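PDB 6ESL: bacterial leucyl aminopeptidase from Legionella pneumophila, which probably cleaves amino acids from the N termini of peptides with the help of bound zinc ions, as a secreted M28-family leucyl aminopeptidase. Local coordinates for residues L41-K45 and E46-I50; T152-E155 and T156-L160; A313-I316 and D317-H321; H375-N378 and F379-A383. All coordinates share one frame; numbering follows the deposited sequence.

Contact 1: residues L41-K45 and E46-I50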
loop_
_atom_site.group_PDB
_atom_site.type_symbol
_atom_site.label_atom_id
_atom_site.label_comp_id
_atom_site.label_asym_id
_atom_site.label_seq_id
_atom_site.Cartn_x
_atom_site.Cartn_y
_atom_site.Cartn_z
ATOM N N LEU B 41 0.868 27.047 -21.076
ATOM C CA LEU B 41 -0.367 27.697 -20.657
ATOM C C LEU B 41 -0.363 27.946 -19.163
ATOM O O LEU B 41 -1.061 28.854 -18.675
ATOM C CB LEU B 41 -1.609 26.848 -21.030
ATOM C CG LEU B 41 -1.812 26.662 -22.544
ATOM C CD1 LEU B 41 -2.993 25.749 -22.731
ATOM C CD2 LEU B 41 -1.988 27.928 -23.338
ATOM N N ALA B 42 0.328 27.102 -18.424
ATOM C CA ALA B 42 0.409 27.203 -17.001
ATOM C C ALA B 42 1.516 26.269 -16.536
ATOM O O ALA B 42 1.852 25.334 -17.238
ATOM C CB ALA B 42 -0.923 26.752 -16.364
ATOM N N GLU B 43 2.068 26.548 -15.377
ATOM C CA GLU B 43 3.037 25.684 -14.772
ATOM C C GLU B 43 3.209 25.872 -13.313
ATOM O O GLU B 43 2.956 26.912 -12.762
ATOM C CB GLU B 43 4.367 25.674 -15.489
ATOM C CG GLU B 43 5.216 26.899 -15.407
ATOM C CD GLU B 43 6.575 26.657 -16.012
ATOM O OE1 GLU B 43 7.398 25.950 -15.386
ATOM O OE2 GLU B 43 6.807 27.161 -17.103
ATOM N N ASN B 44 3.650 24.815 -12.690
ATOM C CA ASN B 44 3.937 24.803 -11.290
ATOM C C ASN B 44 5.186 24.008 -11.053
ATOM O O ASN B 44 5.890 23.668 -11.962
ATOM C CB ASN B 44 2.736 24.425 -10.419
ATOM C CG ASN B 44 2.298 22.995 -10.577
ATOM O OD1 ASN B 44 2.985 22.191 -11.142
ATOM N ND2 ASN B 44 1.149 22.685 -10.047
ATOM N N LYS B 45 5.481 23.720 -9.811
ATOM C CA LYS B 45 6.691 23.010 -9.494
ATOM C C LYS B 45 6.803 21.645 -10.163
ATOM O O LYS B 45 7.859 21.263 -10.572
ATOM C CB LYS B 45 6.778 22.860 -7.984
ATOM C CG LYS B 45 6.972 24.136 -7.213
ATOM C CD LYS B 45 7.025 23.907 -5.717
ATOM C CE LYS B 45 7.246 25.195 -4.927
ATOM N NZ LYS B 45 7.282 25.033 -3.453
ATOM N N GLU B 46 5.716 20.909 -10.254
ATOM C CA GLU B 46 5.748 19.597 -10.858
ATOM C C GLU B 46 5.292 19.390 -12.306
ATOM O O GLU B 46 5.649 18.424 -12.920
ATOM C CB GLU B 46 4.886 18.705 -9.993
ATOM C CG GLU B 46 5.423 18.500 -8.600
ATOM C CD GLU B 46 6.823 17.903 -8.583
ATOM O OE1 GLU B 46 7.111 17.014 -9.391
ATOM O OE2 GLU B 46 7.640 18.327 -7.759
ATOM N N PHE B 47 4.587 20.348 -12.852
ATOM C CA PHE B 47 3.874 20.188 -14.144
ATOM C C PHE B 47 3.855 21.433 -14.955
ATOM O O PHE B 47 3.842 22.581 -14.411
ATOM C CB PHE B 47 2.365 19.789 -14.008
ATOM C CG PHE B 47 2.103 18.511 -13.309
ATOM C CD1 PHE B 47 2.252 17.306 -13.965
ATOM C CD2 PHE B 47 1.668 18.506 -11.996
ATOM C CE1 PHE B 47 2.030 16.120 -13.313
ATOM C CE2 PHE B 47 1.417 17.326 -11.313
ATOM C CZ PHE B 47 1.612 16.103 -11.984
ATOM N N LYS B 48 3.835 21.228 -16.265
ATOM C CA LYS B 48 3.393 22.242 -17.199
ATOM C C LYS B 48 2.082 21.737 -17.852
ATOM O O LYS B 48 1.932 20.559 -18.073
ATOM C CB LYS B 48 4.387 22.477 -18.321
ATOM C CG LYS B 48 5.709 23.034 -17.791
ATOM C CD LYS B 48 6.593 23.569 -18.860
ATOM C CE LYS B 48 7.917 23.954 -18.191
ATOM N NZ LYS B 48 8.804 24.330 -19.257
ATOM N N ILE B 49 1.195 22.648 -18.216
ATOM C CA ILE B 49 0.182 22.401 -19.223
ATOM C C ILE B 49 0.579 23.115 -20.459
ATOM O O ILE B 49 0.733 24.376 -20.515
ATOM C CB ILE B 49 -1.241 22.763 -18.728
ATOM C CG1 ILE B 49 -1.595 21.869 -17.597
ATOM C CG2 ILE B 49 -2.224 22.714 -19.893
ATOM C CD1 ILE B 49 -2.799 22.218 -16.761
ATOM N N ILE B 50 0.677 22.351 -21.524
ATOM C CA ILE B 50 1.111 22.877 -22.763
ATOM C C ILE B 50 0.035 22.722 -23.831
ATOM O O ILE B 50 -0.846 21.871 -23.701
ATOM C CB ILE B 50 2.403 22.190 -23.282
ATOM C CG1 ILE B 50 2.206 20.677 -23.575
ATOM C CG2 ILE B 50 3.515 22.350 -22.240
ATOM C CD1 ILE B 50 3.351 20.100 -24.364
#
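A beta hairpin joins Leu41, Ala42 and Glu43 to Lys48, Ile49 and Ile50, strand segments 41-43 and 47-50 running antiparallel at 177°. A classic beta bulge sets Leu41 and Ala42 both against Ile49: Leu41 N is 2.7 Å from Ile49 O, while Ala42 N bonds the same oxygen weakly. Ala42 and Ile49 form the hydrogen-bonded pair, closed by Ile49 N to Ala42 O at 2.9 Å. The next pair, Glu43 and Lys48, is non-hydrogen-bonded, and its side chains run alongside each other off the same face. Lys48 CE comes within 3.5 Å of Glu43 OE1, yet NZ stays 4.1 Å from OE2, beyond a salt bridge; Glu43 OE1 accepts a hydrogen bond from Gln28 NE2. On the other face Ala42 packs on Ala91 and Gln92 of helix 88-94, and Ile49 on Leu95 and Gln25. The Phe47 ring meets that of Tyr331 of the second subunit, planes at about 50°. Asn44 N binds Phe47 O at 2.8 Å. With CG between backbone N and carbonyl carbon (chi1 68°), Asn44 folds back over the turn: OD1 takes a weak bond from Glu46 N and a firmer one from Phe47 N at 3.0 Å.

Contact 2: residues T152-E155 and T156-L160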
loop_
_atom_site.group_PDB
_atom_site.type_symbol
_atom_site.label_atom_id
_atom_site.label_comp_id
_atom_site.label_asym_id
_atom_site.label_seq_id
_atom_site.Cartn_x
_atom_site.Cartn_y
_atom_site.Cartn_z
ATOM N N THR B 152 9.377 -0.112 38.640
ATOM C CA THR B 152 9.487 -1.300 37.776
ATOM C C THR B 152 9.677 -0.979 36.305
ATOM O O THR B 152 10.395 -1.710 35.629
ATOM C CB THR B 152 8.299 -2.296 37.982
ATOM O OG1 THR B 152 7.075 -1.608 37.843
ATOM C CG2 THR B 152 8.367 -2.846 39.465
ATOM N N GLY B 153 9.059 0.135 35.856
ATOM C CA GLY B 153 9.213 0.718 34.481
ATOM C C GLY B 153 10.645 1.156 34.298
ATOM O O GLY B 153 11.262 0.957 33.232
ATOM N N VAL B 154 11.188 1.739 35.360
ATOM C CA VAL B 154 12.548 2.206 35.304
ATOM C C VAL B 154 13.507 1.024 35.280
ATOM O O VAL B 154 14.419 1.008 34.449
ATOM C CB VAL B 154 12.885 3.189 36.518
ATOM C CG1 VAL B 154 14.372 3.566 36.640
ATOM C CG2 VAL B 154 12.030 4.454 36.391
ATOM N N GLU B 155 13.309 0.079 36.194
ATOM C CA GLU B 155 14.162 -1.133 36.245
ATOM C C GLU B 155 14.167 -1.859 34.862
ATOM O O GLU B 155 15.190 -2.412 34.434
ATOM C CB GLU B 155 13.657 -2.118 37.319
ATOM C CG GLU B 155 13.801 -1.693 38.804
ATOM C CD GLU B 155 12.855 -2.510 39.756
ATOM O OE1 GLU B 155 12.422 -3.661 39.408
ATOM O OE2 GLU B 155 12.529 -2.011 40.901
ATOM N N THR B 156 13.000 -1.866 34.145
ATOM C CA THR B 156 12.946 -2.537 32.873
ATOM C C THR B 156 13.929 -1.894 31.930
ATOM O O THR B 156 14.681 -2.559 31.239
ATOM C CB THR B 156 11.497 -2.433 32.252
ATOM O OG1 THR B 156 10.557 -3.067 33.121
ATOM C CG2 THR B 156 11.394 -3.058 30.849
ATOM N N ALA B 157 13.889 -0.562 31.850
ATOM C CA ALA B 157 14.771 0.141 30.936
ATOM C C ALA B 157 16.289 -0.118 31.237
ATOM O O ALA B 157 17.126 -0.324 30.315
ATOM C CB ALA B 157 14.495 1.645 31.040
ATOM N N ASN B 158 16.638 0.032 32.536
ATOM C CA ASN B 158 18.003 -0.323 33.002
ATOM C C ASN B 158 18.476 -1.784 32.606
ATOM O O ASN B 158 19.570 -1.977 32.099
ATOM C CB ASN B 158 18.055 -0.220 34.521
ATOM C CG ASN B 158 18.057 1.200 35.017
ATOM O OD1 ASN B 158 18.322 2.135 34.286
ATOM N ND2 ASN B 158 17.839 1.339 36.326
ATOM N N TRP B 159 17.607 -2.756 32.829
ATOM C CA TRP B 159 17.886 -4.174 32.457
ATOM C C TRP B 159 18.060 -4.371 30.960
ATOM O O TRP B 159 18.987 -4.968 30.538
ATOM C CB TRP B 159 16.790 -5.054 32.978
ATOM C CG TRP B 159 17.060 -6.474 32.725
ATOM C CD1 TRP B 159 17.947 -7.298 33.431
ATOM C CD2 TRP B 159 16.485 -7.287 31.724
ATOM N NE1 TRP B 159 17.892 -8.563 32.911
ATOM C CE2 TRP B 159 17.032 -8.578 31.853
ATOM C CE3 TRP B 159 15.534 -7.058 30.725
ATOM C CZ2 TRP B 159 16.680 -9.631 30.998
ATOM C CZ3 TRP B 159 15.182 -8.136 29.868
ATOM C CH2 TRP B 159 15.746 -9.361 29.994
ATOM N N LEU B 160 17.201 -3.792 30.121
ATOM C CA LEU B 160 17.401 -3.876 28.692
ATOM C C LEU B 160 18.712 -3.282 28.222
ATOM O O LEU B 160 19.434 -3.837 27.344
ATOM C CB LEU B 160 16.201 -3.196 27.904
ATOM C CG LEU B 160 14.858 -3.840 28.121
ATOM C CD1 LEU B 160 13.643 -2.986 27.629
ATOM C CD2 LEU B 160 14.849 -5.203 27.457
#
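Within helix 151-170, residues Thr152 to Glu155 pair with Thr156 to Trp159 through the i to i+4 pattern of an alpha helix. Among the backbone bonds, Asn158 N to Val154 O is almost straight, with 174° at the hydrogen and a length of 3.1 Å. Trp159 N reaches Glu155 O at 2.9 Å, whereas Ala157 N to Gly153 O is weak at 3.3 Å; Gly153 O also accepts from the side chain of Gln188.

The side-chain hydrogen bond belongs to Thr156. Its OG1 stands beside its own backbone N (chi1 -61°), which turns the hydroxyl back along the helix as a donor to Thr152 O at 2.9 Å. Thr156 N donates to Thr152 O too, at 3.0 Å, and the two donors arrive from opposite faces of the carbonyl plane. One acceptor is thus gripped twice by a single residue. The hydroxyl of Thr152 bonds elsewhere, to Asn145 O.

Packing contacts make the third group. Toward the mixed sheet, Ala157 touches Phe180 of strand 176-183 and Pro189 of strand 188-195, Asn158 also meets Phe180, and Leu160 meets Leu191. Thr156 and Trp159 touch helix 130-142, where the Trp159 ring stacks with that of His139. Val154 and Asn158 leave the helix as neighbours one turn apart, Val154 CG1 coming to 4.1 Å from Asn158 ND2.

Contact 3: residues A313-I316 and D317-H321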
loop_
_atom_site.group_PDB
_atom_site.type_symbol
_atom_site.label_atom_id
_atom_site.label_comp_id
_atom_site.label_asym_id
_atom_site.label_seq_id
_atom_site.Cartn_x
_atom_site.Cartn_y
_atom_site.Cartn_z
ATOM N N ALA B 313 6.143 -7.167 3.176
ATOM C CA ALA B 313 5.382 -8.298 2.617
ATOM C C ALA B 313 6.302 -9.226 1.845
ATOM O O ALA B 313 6.253 -10.433 2.035
ATOM C CB ALA B 313 4.203 -7.782 1.756
ATOM N N LYS B 314 7.176 -8.669 1.027
ATOM C CA LYS B 314 8.164 -9.456 0.277
ATOM C C LYS B 314 9.180 -10.164 1.147
ATOM O O LYS B 314 9.479 -11.322 0.929
ATOM C CB LYS B 314 8.927 -8.557 -0.699
ATOM C CG LYS B 314 8.129 -8.305 -1.966
ATOM C CD LYS B 314 8.678 -7.132 -2.767
ATOM C CE LYS B 314 9.864 -7.568 -3.641
ATOM N NZ LYS B 314 10.351 -6.283 -4.222
ATOM N N LEU B 315 9.678 -9.463 2.175
ATOM C CA LEU B 315 10.593 -10.069 3.113
ATOM C C LEU B 315 9.919 -11.210 3.802
ATOM O O LEU B 315 10.569 -12.244 4.008
ATOM C CB LEU B 315 11.114 -9.089 4.178
ATOM C CG LEU B 315 12.032 -7.964 3.745
ATOM C CD1 LEU B 315 12.247 -7.018 4.904
ATOM C CD2 LEU B 315 13.380 -8.541 3.234
ATOM N N ILE B 316 8.637 -11.043 4.189
ATOM C CA ILE B 316 7.927 -12.135 4.856
ATOM C C ILE B 316 7.865 -13.348 3.893
ATOM O O ILE B 316 8.205 -14.477 4.251
ATOM C CB ILE B 316 6.512 -11.728 5.340
ATOM C CG1 ILE B 316 6.608 -10.729 6.512
ATOM C CG2 ILE B 316 5.760 -12.935 5.784
ATOM C CD1 ILE B 316 5.385 -9.851 6.744
ATOM N N ASP B 317 7.406 -13.096 2.665
ATOM C CA ASP B 317 7.186 -14.194 1.745
ATOM C C ASP B 317 8.517 -14.920 1.372
ATOM O O ASP B 317 8.608 -16.157 1.464
ATOM C CB ASP B 317 6.470 -13.699 0.501
ATOM C CG ASP B 317 6.280 -14.808 -0.509
ATOM O OD1 ASP B 317 5.541 -15.757 -0.198
ATOM O OD2 ASP B 317 6.936 -14.803 -1.549
ATOM N N HIS B 318 9.530 -14.134 1.026
ATOM C CA HIS B 318 10.840 -14.632 0.638
ATOM C C HIS B 318 11.606 -15.321 1.745
ATOM O O HIS B 318 12.212 -16.400 1.536
ATOM C CB HIS B 318 11.740 -13.500 0.078
ATOM C CG HIS B 318 12.902 -14.005 -0.733
ATOM N ND1 HIS B 318 12.956 -13.860 -2.101
ATOM C CD2 HIS B 318 14.015 -14.705 -0.386
ATOM C CE1 HIS B 318 14.058 -14.411 -2.561
ATOM N NE2 HIS B 318 14.739 -14.904 -1.539
ATOM N N TYR B 319 11.628 -14.734 2.936
ATOM C CA TYR B 319 12.497 -15.293 3.999
ATOM C C TYR B 319 11.769 -16.034 5.074
ATOM O O TYR B 319 12.377 -16.808 5.707
ATOM C CB TYR B 319 13.308 -14.183 4.684
ATOM C CG TYR B 319 14.388 -13.570 3.827
ATOM C CD1 TYR B 319 15.513 -14.356 3.394
ATOM C CD2 TYR B 319 14.340 -12.225 3.449
ATOM C CE1 TYR B 319 16.512 -13.779 2.616
ATOM C CE2 TYR B 319 15.385 -11.668 2.697
ATOM C CZ TYR B 319 16.452 -12.454 2.293
ATOM O OH TYR B 319 17.464 -11.875 1.549
ATOM N N ILE B 320 10.501 -15.741 5.337
ATOM C CA ILE B 320 9.794 -16.374 6.459
ATOM C C ILE B 320 8.885 -17.523 5.970
ATOM O O ILE B 320 8.605 -18.473 6.725
ATOM C CB ILE B 320 8.981 -15.333 7.286
ATOM C CG1 ILE B 320 9.792 -14.042 7.595
ATOM C CG2 ILE B 320 8.455 -15.926 8.547
ATOM C CD1 ILE B 320 11.071 -14.360 8.320
ATOM N N HIS B 321 8.368 -17.397 4.749
ATOM C CA HIS B 321 7.566 -18.459 4.135
ATOM C C HIS B 321 6.278 -18.740 4.908
ATOM O O HIS B 321 5.924 -19.870 5.085
ATOM C CB HIS B 321 8.414 -19.748 3.920
ATOM C CG HIS B 321 9.605 -19.515 3.054
ATOM N ND1 HIS B 321 10.900 -19.695 3.492
ATOM C CD2 HIS B 321 9.691 -19.087 1.769
ATOM C CE1 HIS B 321 11.738 -19.399 2.510
ATOM N NE2 HIS B 321 11.027 -19.012 1.461
#
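The Tyr319 ring receives Leu315 at its edge, in the ring plane, with Leu315 CD2 3.8 Å from Tyr319 CE2. One face of the ring carries His318 CD2, 4.0 Å above the plane and displaced toward the rim. The leucine and the tyrosine, one turn apart, pass at a slant, and Tyr319 CG sits beside its own backbone N (chi1 -70°), which keeps the ring near the preceding turn; Tyr319 CB, placed by the backbone, is 3.4 Å from Leu315 O. The ring's hydroxyl binds Glu389. The His321 ring has Tyr319 C over one face, offset toward the rim.

A second apolar pair is Ile316 and Ile320: Ile320 CB lies 4.3 Å from Ile316 CG2. The backbone is regular as far as Tyr319 N to Leu315 O (2.9 Å), and then widens. Ile316 O accepts both Ile320 N at 2.8 Å and His321 N at 3.0 Å, the former tilted 34° from the carbonyl plane and the latter nearly in line with the C=O bond. The i+5 bond marks a pi-type turn at 317-320, and His321 leaves helical geometry with a positive phi of 63°.

Farther out, Lys314 NZ forms a salt bridge with Asp325 of the second subunit. This is the C-terminal part of helix 306-320, the helix of a beta-alpha-beta unit linking strands 297-300 and 324-327 in the mixed sheet of this M28-family domain.

Contact 4: residues H375-N378 and F379-A383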
loop_
_atom_site.group_PDB
_atom_site.type_symbol
_atom_site.label_atom_id
_atom_site.label_comp_id
_atom_site.label_asym_id
_atom_site.label_seq_id
_atom_site.Cartn_x
_atom_site.Cartn_y
_atom_site.Cartn_z
ATOM N N HIS B 375 5.731 -17.964 16.277
ATOM C CA HIS B 375 5.323 -16.636 15.789
ATOM C C HIS B 375 6.343 -15.572 16.222
ATOM O O HIS B 375 6.847 -14.868 15.435
ATOM C CB HIS B 375 3.978 -16.285 16.379
ATOM C CG HIS B 375 3.051 -15.578 15.436
ATOM N ND1 HIS B 375 2.094 -14.686 15.852
ATOM C CD2 HIS B 375 2.903 -15.680 14.102
ATOM C CE1 HIS B 375 1.412 -14.254 14.817
ATOM N NE2 HIS B 375 1.885 -14.840 13.742
ATOM N N MET B 376 6.732 -15.586 17.483
ATOM C CA MET B 376 7.698 -14.621 18.001
ATOM C C MET B 376 9.011 -14.745 17.307
ATOM O O MET B 376 9.670 -13.791 17.044
ATOM C CB MET B 376 7.881 -14.767 19.505
ATOM C CG MET B 376 6.682 -14.342 20.307
ATOM S SD MET B 376 6.857 -14.185 22.086
ATOM C CE MET B 376 6.926 -15.879 22.614
ATOM N N THR B 377 9.391 -15.973 17.036
ATOM C CA THR B 377 10.653 -16.265 16.298
ATOM C C THR B 377 10.594 -15.726 14.850
ATOM O O THR B 377 11.539 -15.137 14.320
ATOM C CB THR B 377 10.953 -17.801 16.322
ATOM O OG1 THR B 377 11.059 -18.222 17.678
ATOM C CG2 THR B 377 12.162 -18.121 15.641
ATOM N N ASN B 378 9.442 -15.880 14.216
ATOM C CA ASN B 378 9.229 -15.360 12.864
ATOM C C ASN B 378 9.371 -13.838 12.783
ATOM O O ASN B 378 9.976 -13.316 11.843
ATOM C CB ASN B 378 7.857 -15.837 12.306
ATOM C CG ASN B 378 7.880 -17.287 11.810
ATOM O OD1 ASN B 378 6.785 -17.910 11.545
ATOM N ND2 ASN B 378 9.091 -17.872 11.692
ATOM N N PHE B 379 8.844 -13.154 13.759
ATOM C CA PHE B 379 9.036 -11.711 13.855
ATOM C C PHE B 379 10.472 -11.291 14.110
ATOM O O PHE B 379 10.968 -10.345 13.434
ATOM C CB PHE B 379 8.054 -11.079 14.872
ATOM C CG PHE B 379 6.658 -11.011 14.360
ATOM C CD1 PHE B 379 6.224 -9.948 13.563
ATOM C CD2 PHE B 379 5.788 -12.001 14.644
ATOM C CE1 PHE B 379 4.864 -9.881 13.140
ATOM C CE2 PHE B 379 4.480 -12.040 14.088
ATOM C CZ PHE B 379 4.036 -10.975 13.344
ATOM N N SER B 380 11.189 -12.103 14.918
ATOM C CA SER B 380 12.589 -11.847 15.164
ATOM C C SER B 380 13.361 -12.003 13.865
ATOM O O SER B 380 14.266 -11.187 13.521
ATOM C CB SER B 380 13.075 -12.756 16.302
ATOM O OG SER B 380 14.345 -12.350 16.732
ATOM N N LYS B 381 13.001 -13.034 13.079
ATOM C CA LYS B 381 13.621 -13.252 11.787
ATOM C C LYS B 381 13.372 -12.105 10.867
ATOM O O LYS B 381 14.230 -11.728 10.097
ATOM C CB LYS B 381 13.094 -14.542 11.148
ATOM C CG LYS B 381 13.669 -15.788 11.838
ATOM C CD LYS B 381 13.192 -17.076 11.260
ATOM C CE LYS B 381 13.701 -18.161 12.162
ATOM N NZ LYS B 381 13.495 -19.528 11.682
ATOM N N LEU B 382 12.159 -11.597 10.890
ATOM C CA LEU B 382 11.824 -10.471 10.047
ATOM C C LEU B 382 12.701 -9.262 10.390
ATOM O O LEU B 382 13.142 -8.561 9.486
ATOM C CB LEU B 382 10.317 -10.145 10.116
ATOM C CG LEU B 382 9.795 -8.967 9.304
ATOM C CD1 LEU B 382 10.159 -9.092 7.837
ATOM C CD2 LEU B 382 8.264 -8.763 9.424
ATOM N N ALA B 383 12.893 -8.992 11.690
ATOM C CA ALA B 383 13.727 -7.844 12.120
ATOM C C ALA B 383 15.165 -8.026 11.581
ATOM O O ALA B 383 15.751 -7.052 11.089
ATOM C CB ALA B 383 13.770 -7.754 13.639
#
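Phe379 points the edge of its ring at the face of His375, a T-shaped stack with planes at 88° and centroids 5.2 Å apart. The contact is made by one atom: Phe379 CE2 stands 3.7 Å above the imidazole plane, over its centre. With CG beside its own backbone N (chi1 -74°), the phenyl ring is carried back along the helix toward the preceding turn, where the two side chains project together from successive turns. The same rotation brings Phe379 CD2 to 3.2 Å from His375 O, which meets the ring at its edge, near the plane. His375 O also accepts Phe379 N at 3.1 Å, so backbone and stack join the same two residues. His375 NE2 has a weak bond of its own to Thr296 O.

On another side of the helix, Thr377 and Lys381 run alongside one another. The extended lysine chain passes the methyl group, Lys381 CE lying 3.8 Å from Thr377 CG2, and Lys381 N closes the turn onto Thr377 O at 2.8 Å. Asn378 crosses the lysine at an angle, its ND2 4.2 Å from Lys381 CD. The Thr377 hydroxyl is engaged by Ser130 and by Leu373 O, and Ser380 OG by Ser229 O.

Helix 373-391 is packed on several sides: Met376 and Ser380 touch helices 130-142 and 220-239, Leu382 and Lys381 rest on helix 306-320, and His375 and Phe379 meet loop residues Arg289, Glu351 and Thr286.

In the fold
From the N terminus, contact 1 comes first and forms the tight turn of a hairpin in the small antiparallel sheet, its centre about 35 Å from the centre of the chain. Contacts 2, 3 and 4 follow strictly in series, each within one helix, so none of the four nests in or crosses another. Contact 2 lies on the opposite side of the chain's centre from contact 1, their centres about 56 Å apart. It sits in helix 151-170 beside strands 176-183 and 188-195 of the mixed sheet, about 13 Å (nearest atoms) from contact 4. Contacts 3 and 4 touch, tying helix 306-320 to helix 373-391: Ile320 CD1 lies 3.5 Å from Lys381 CB, and Leu315 CB 3.8 Å from Leu382 CD1.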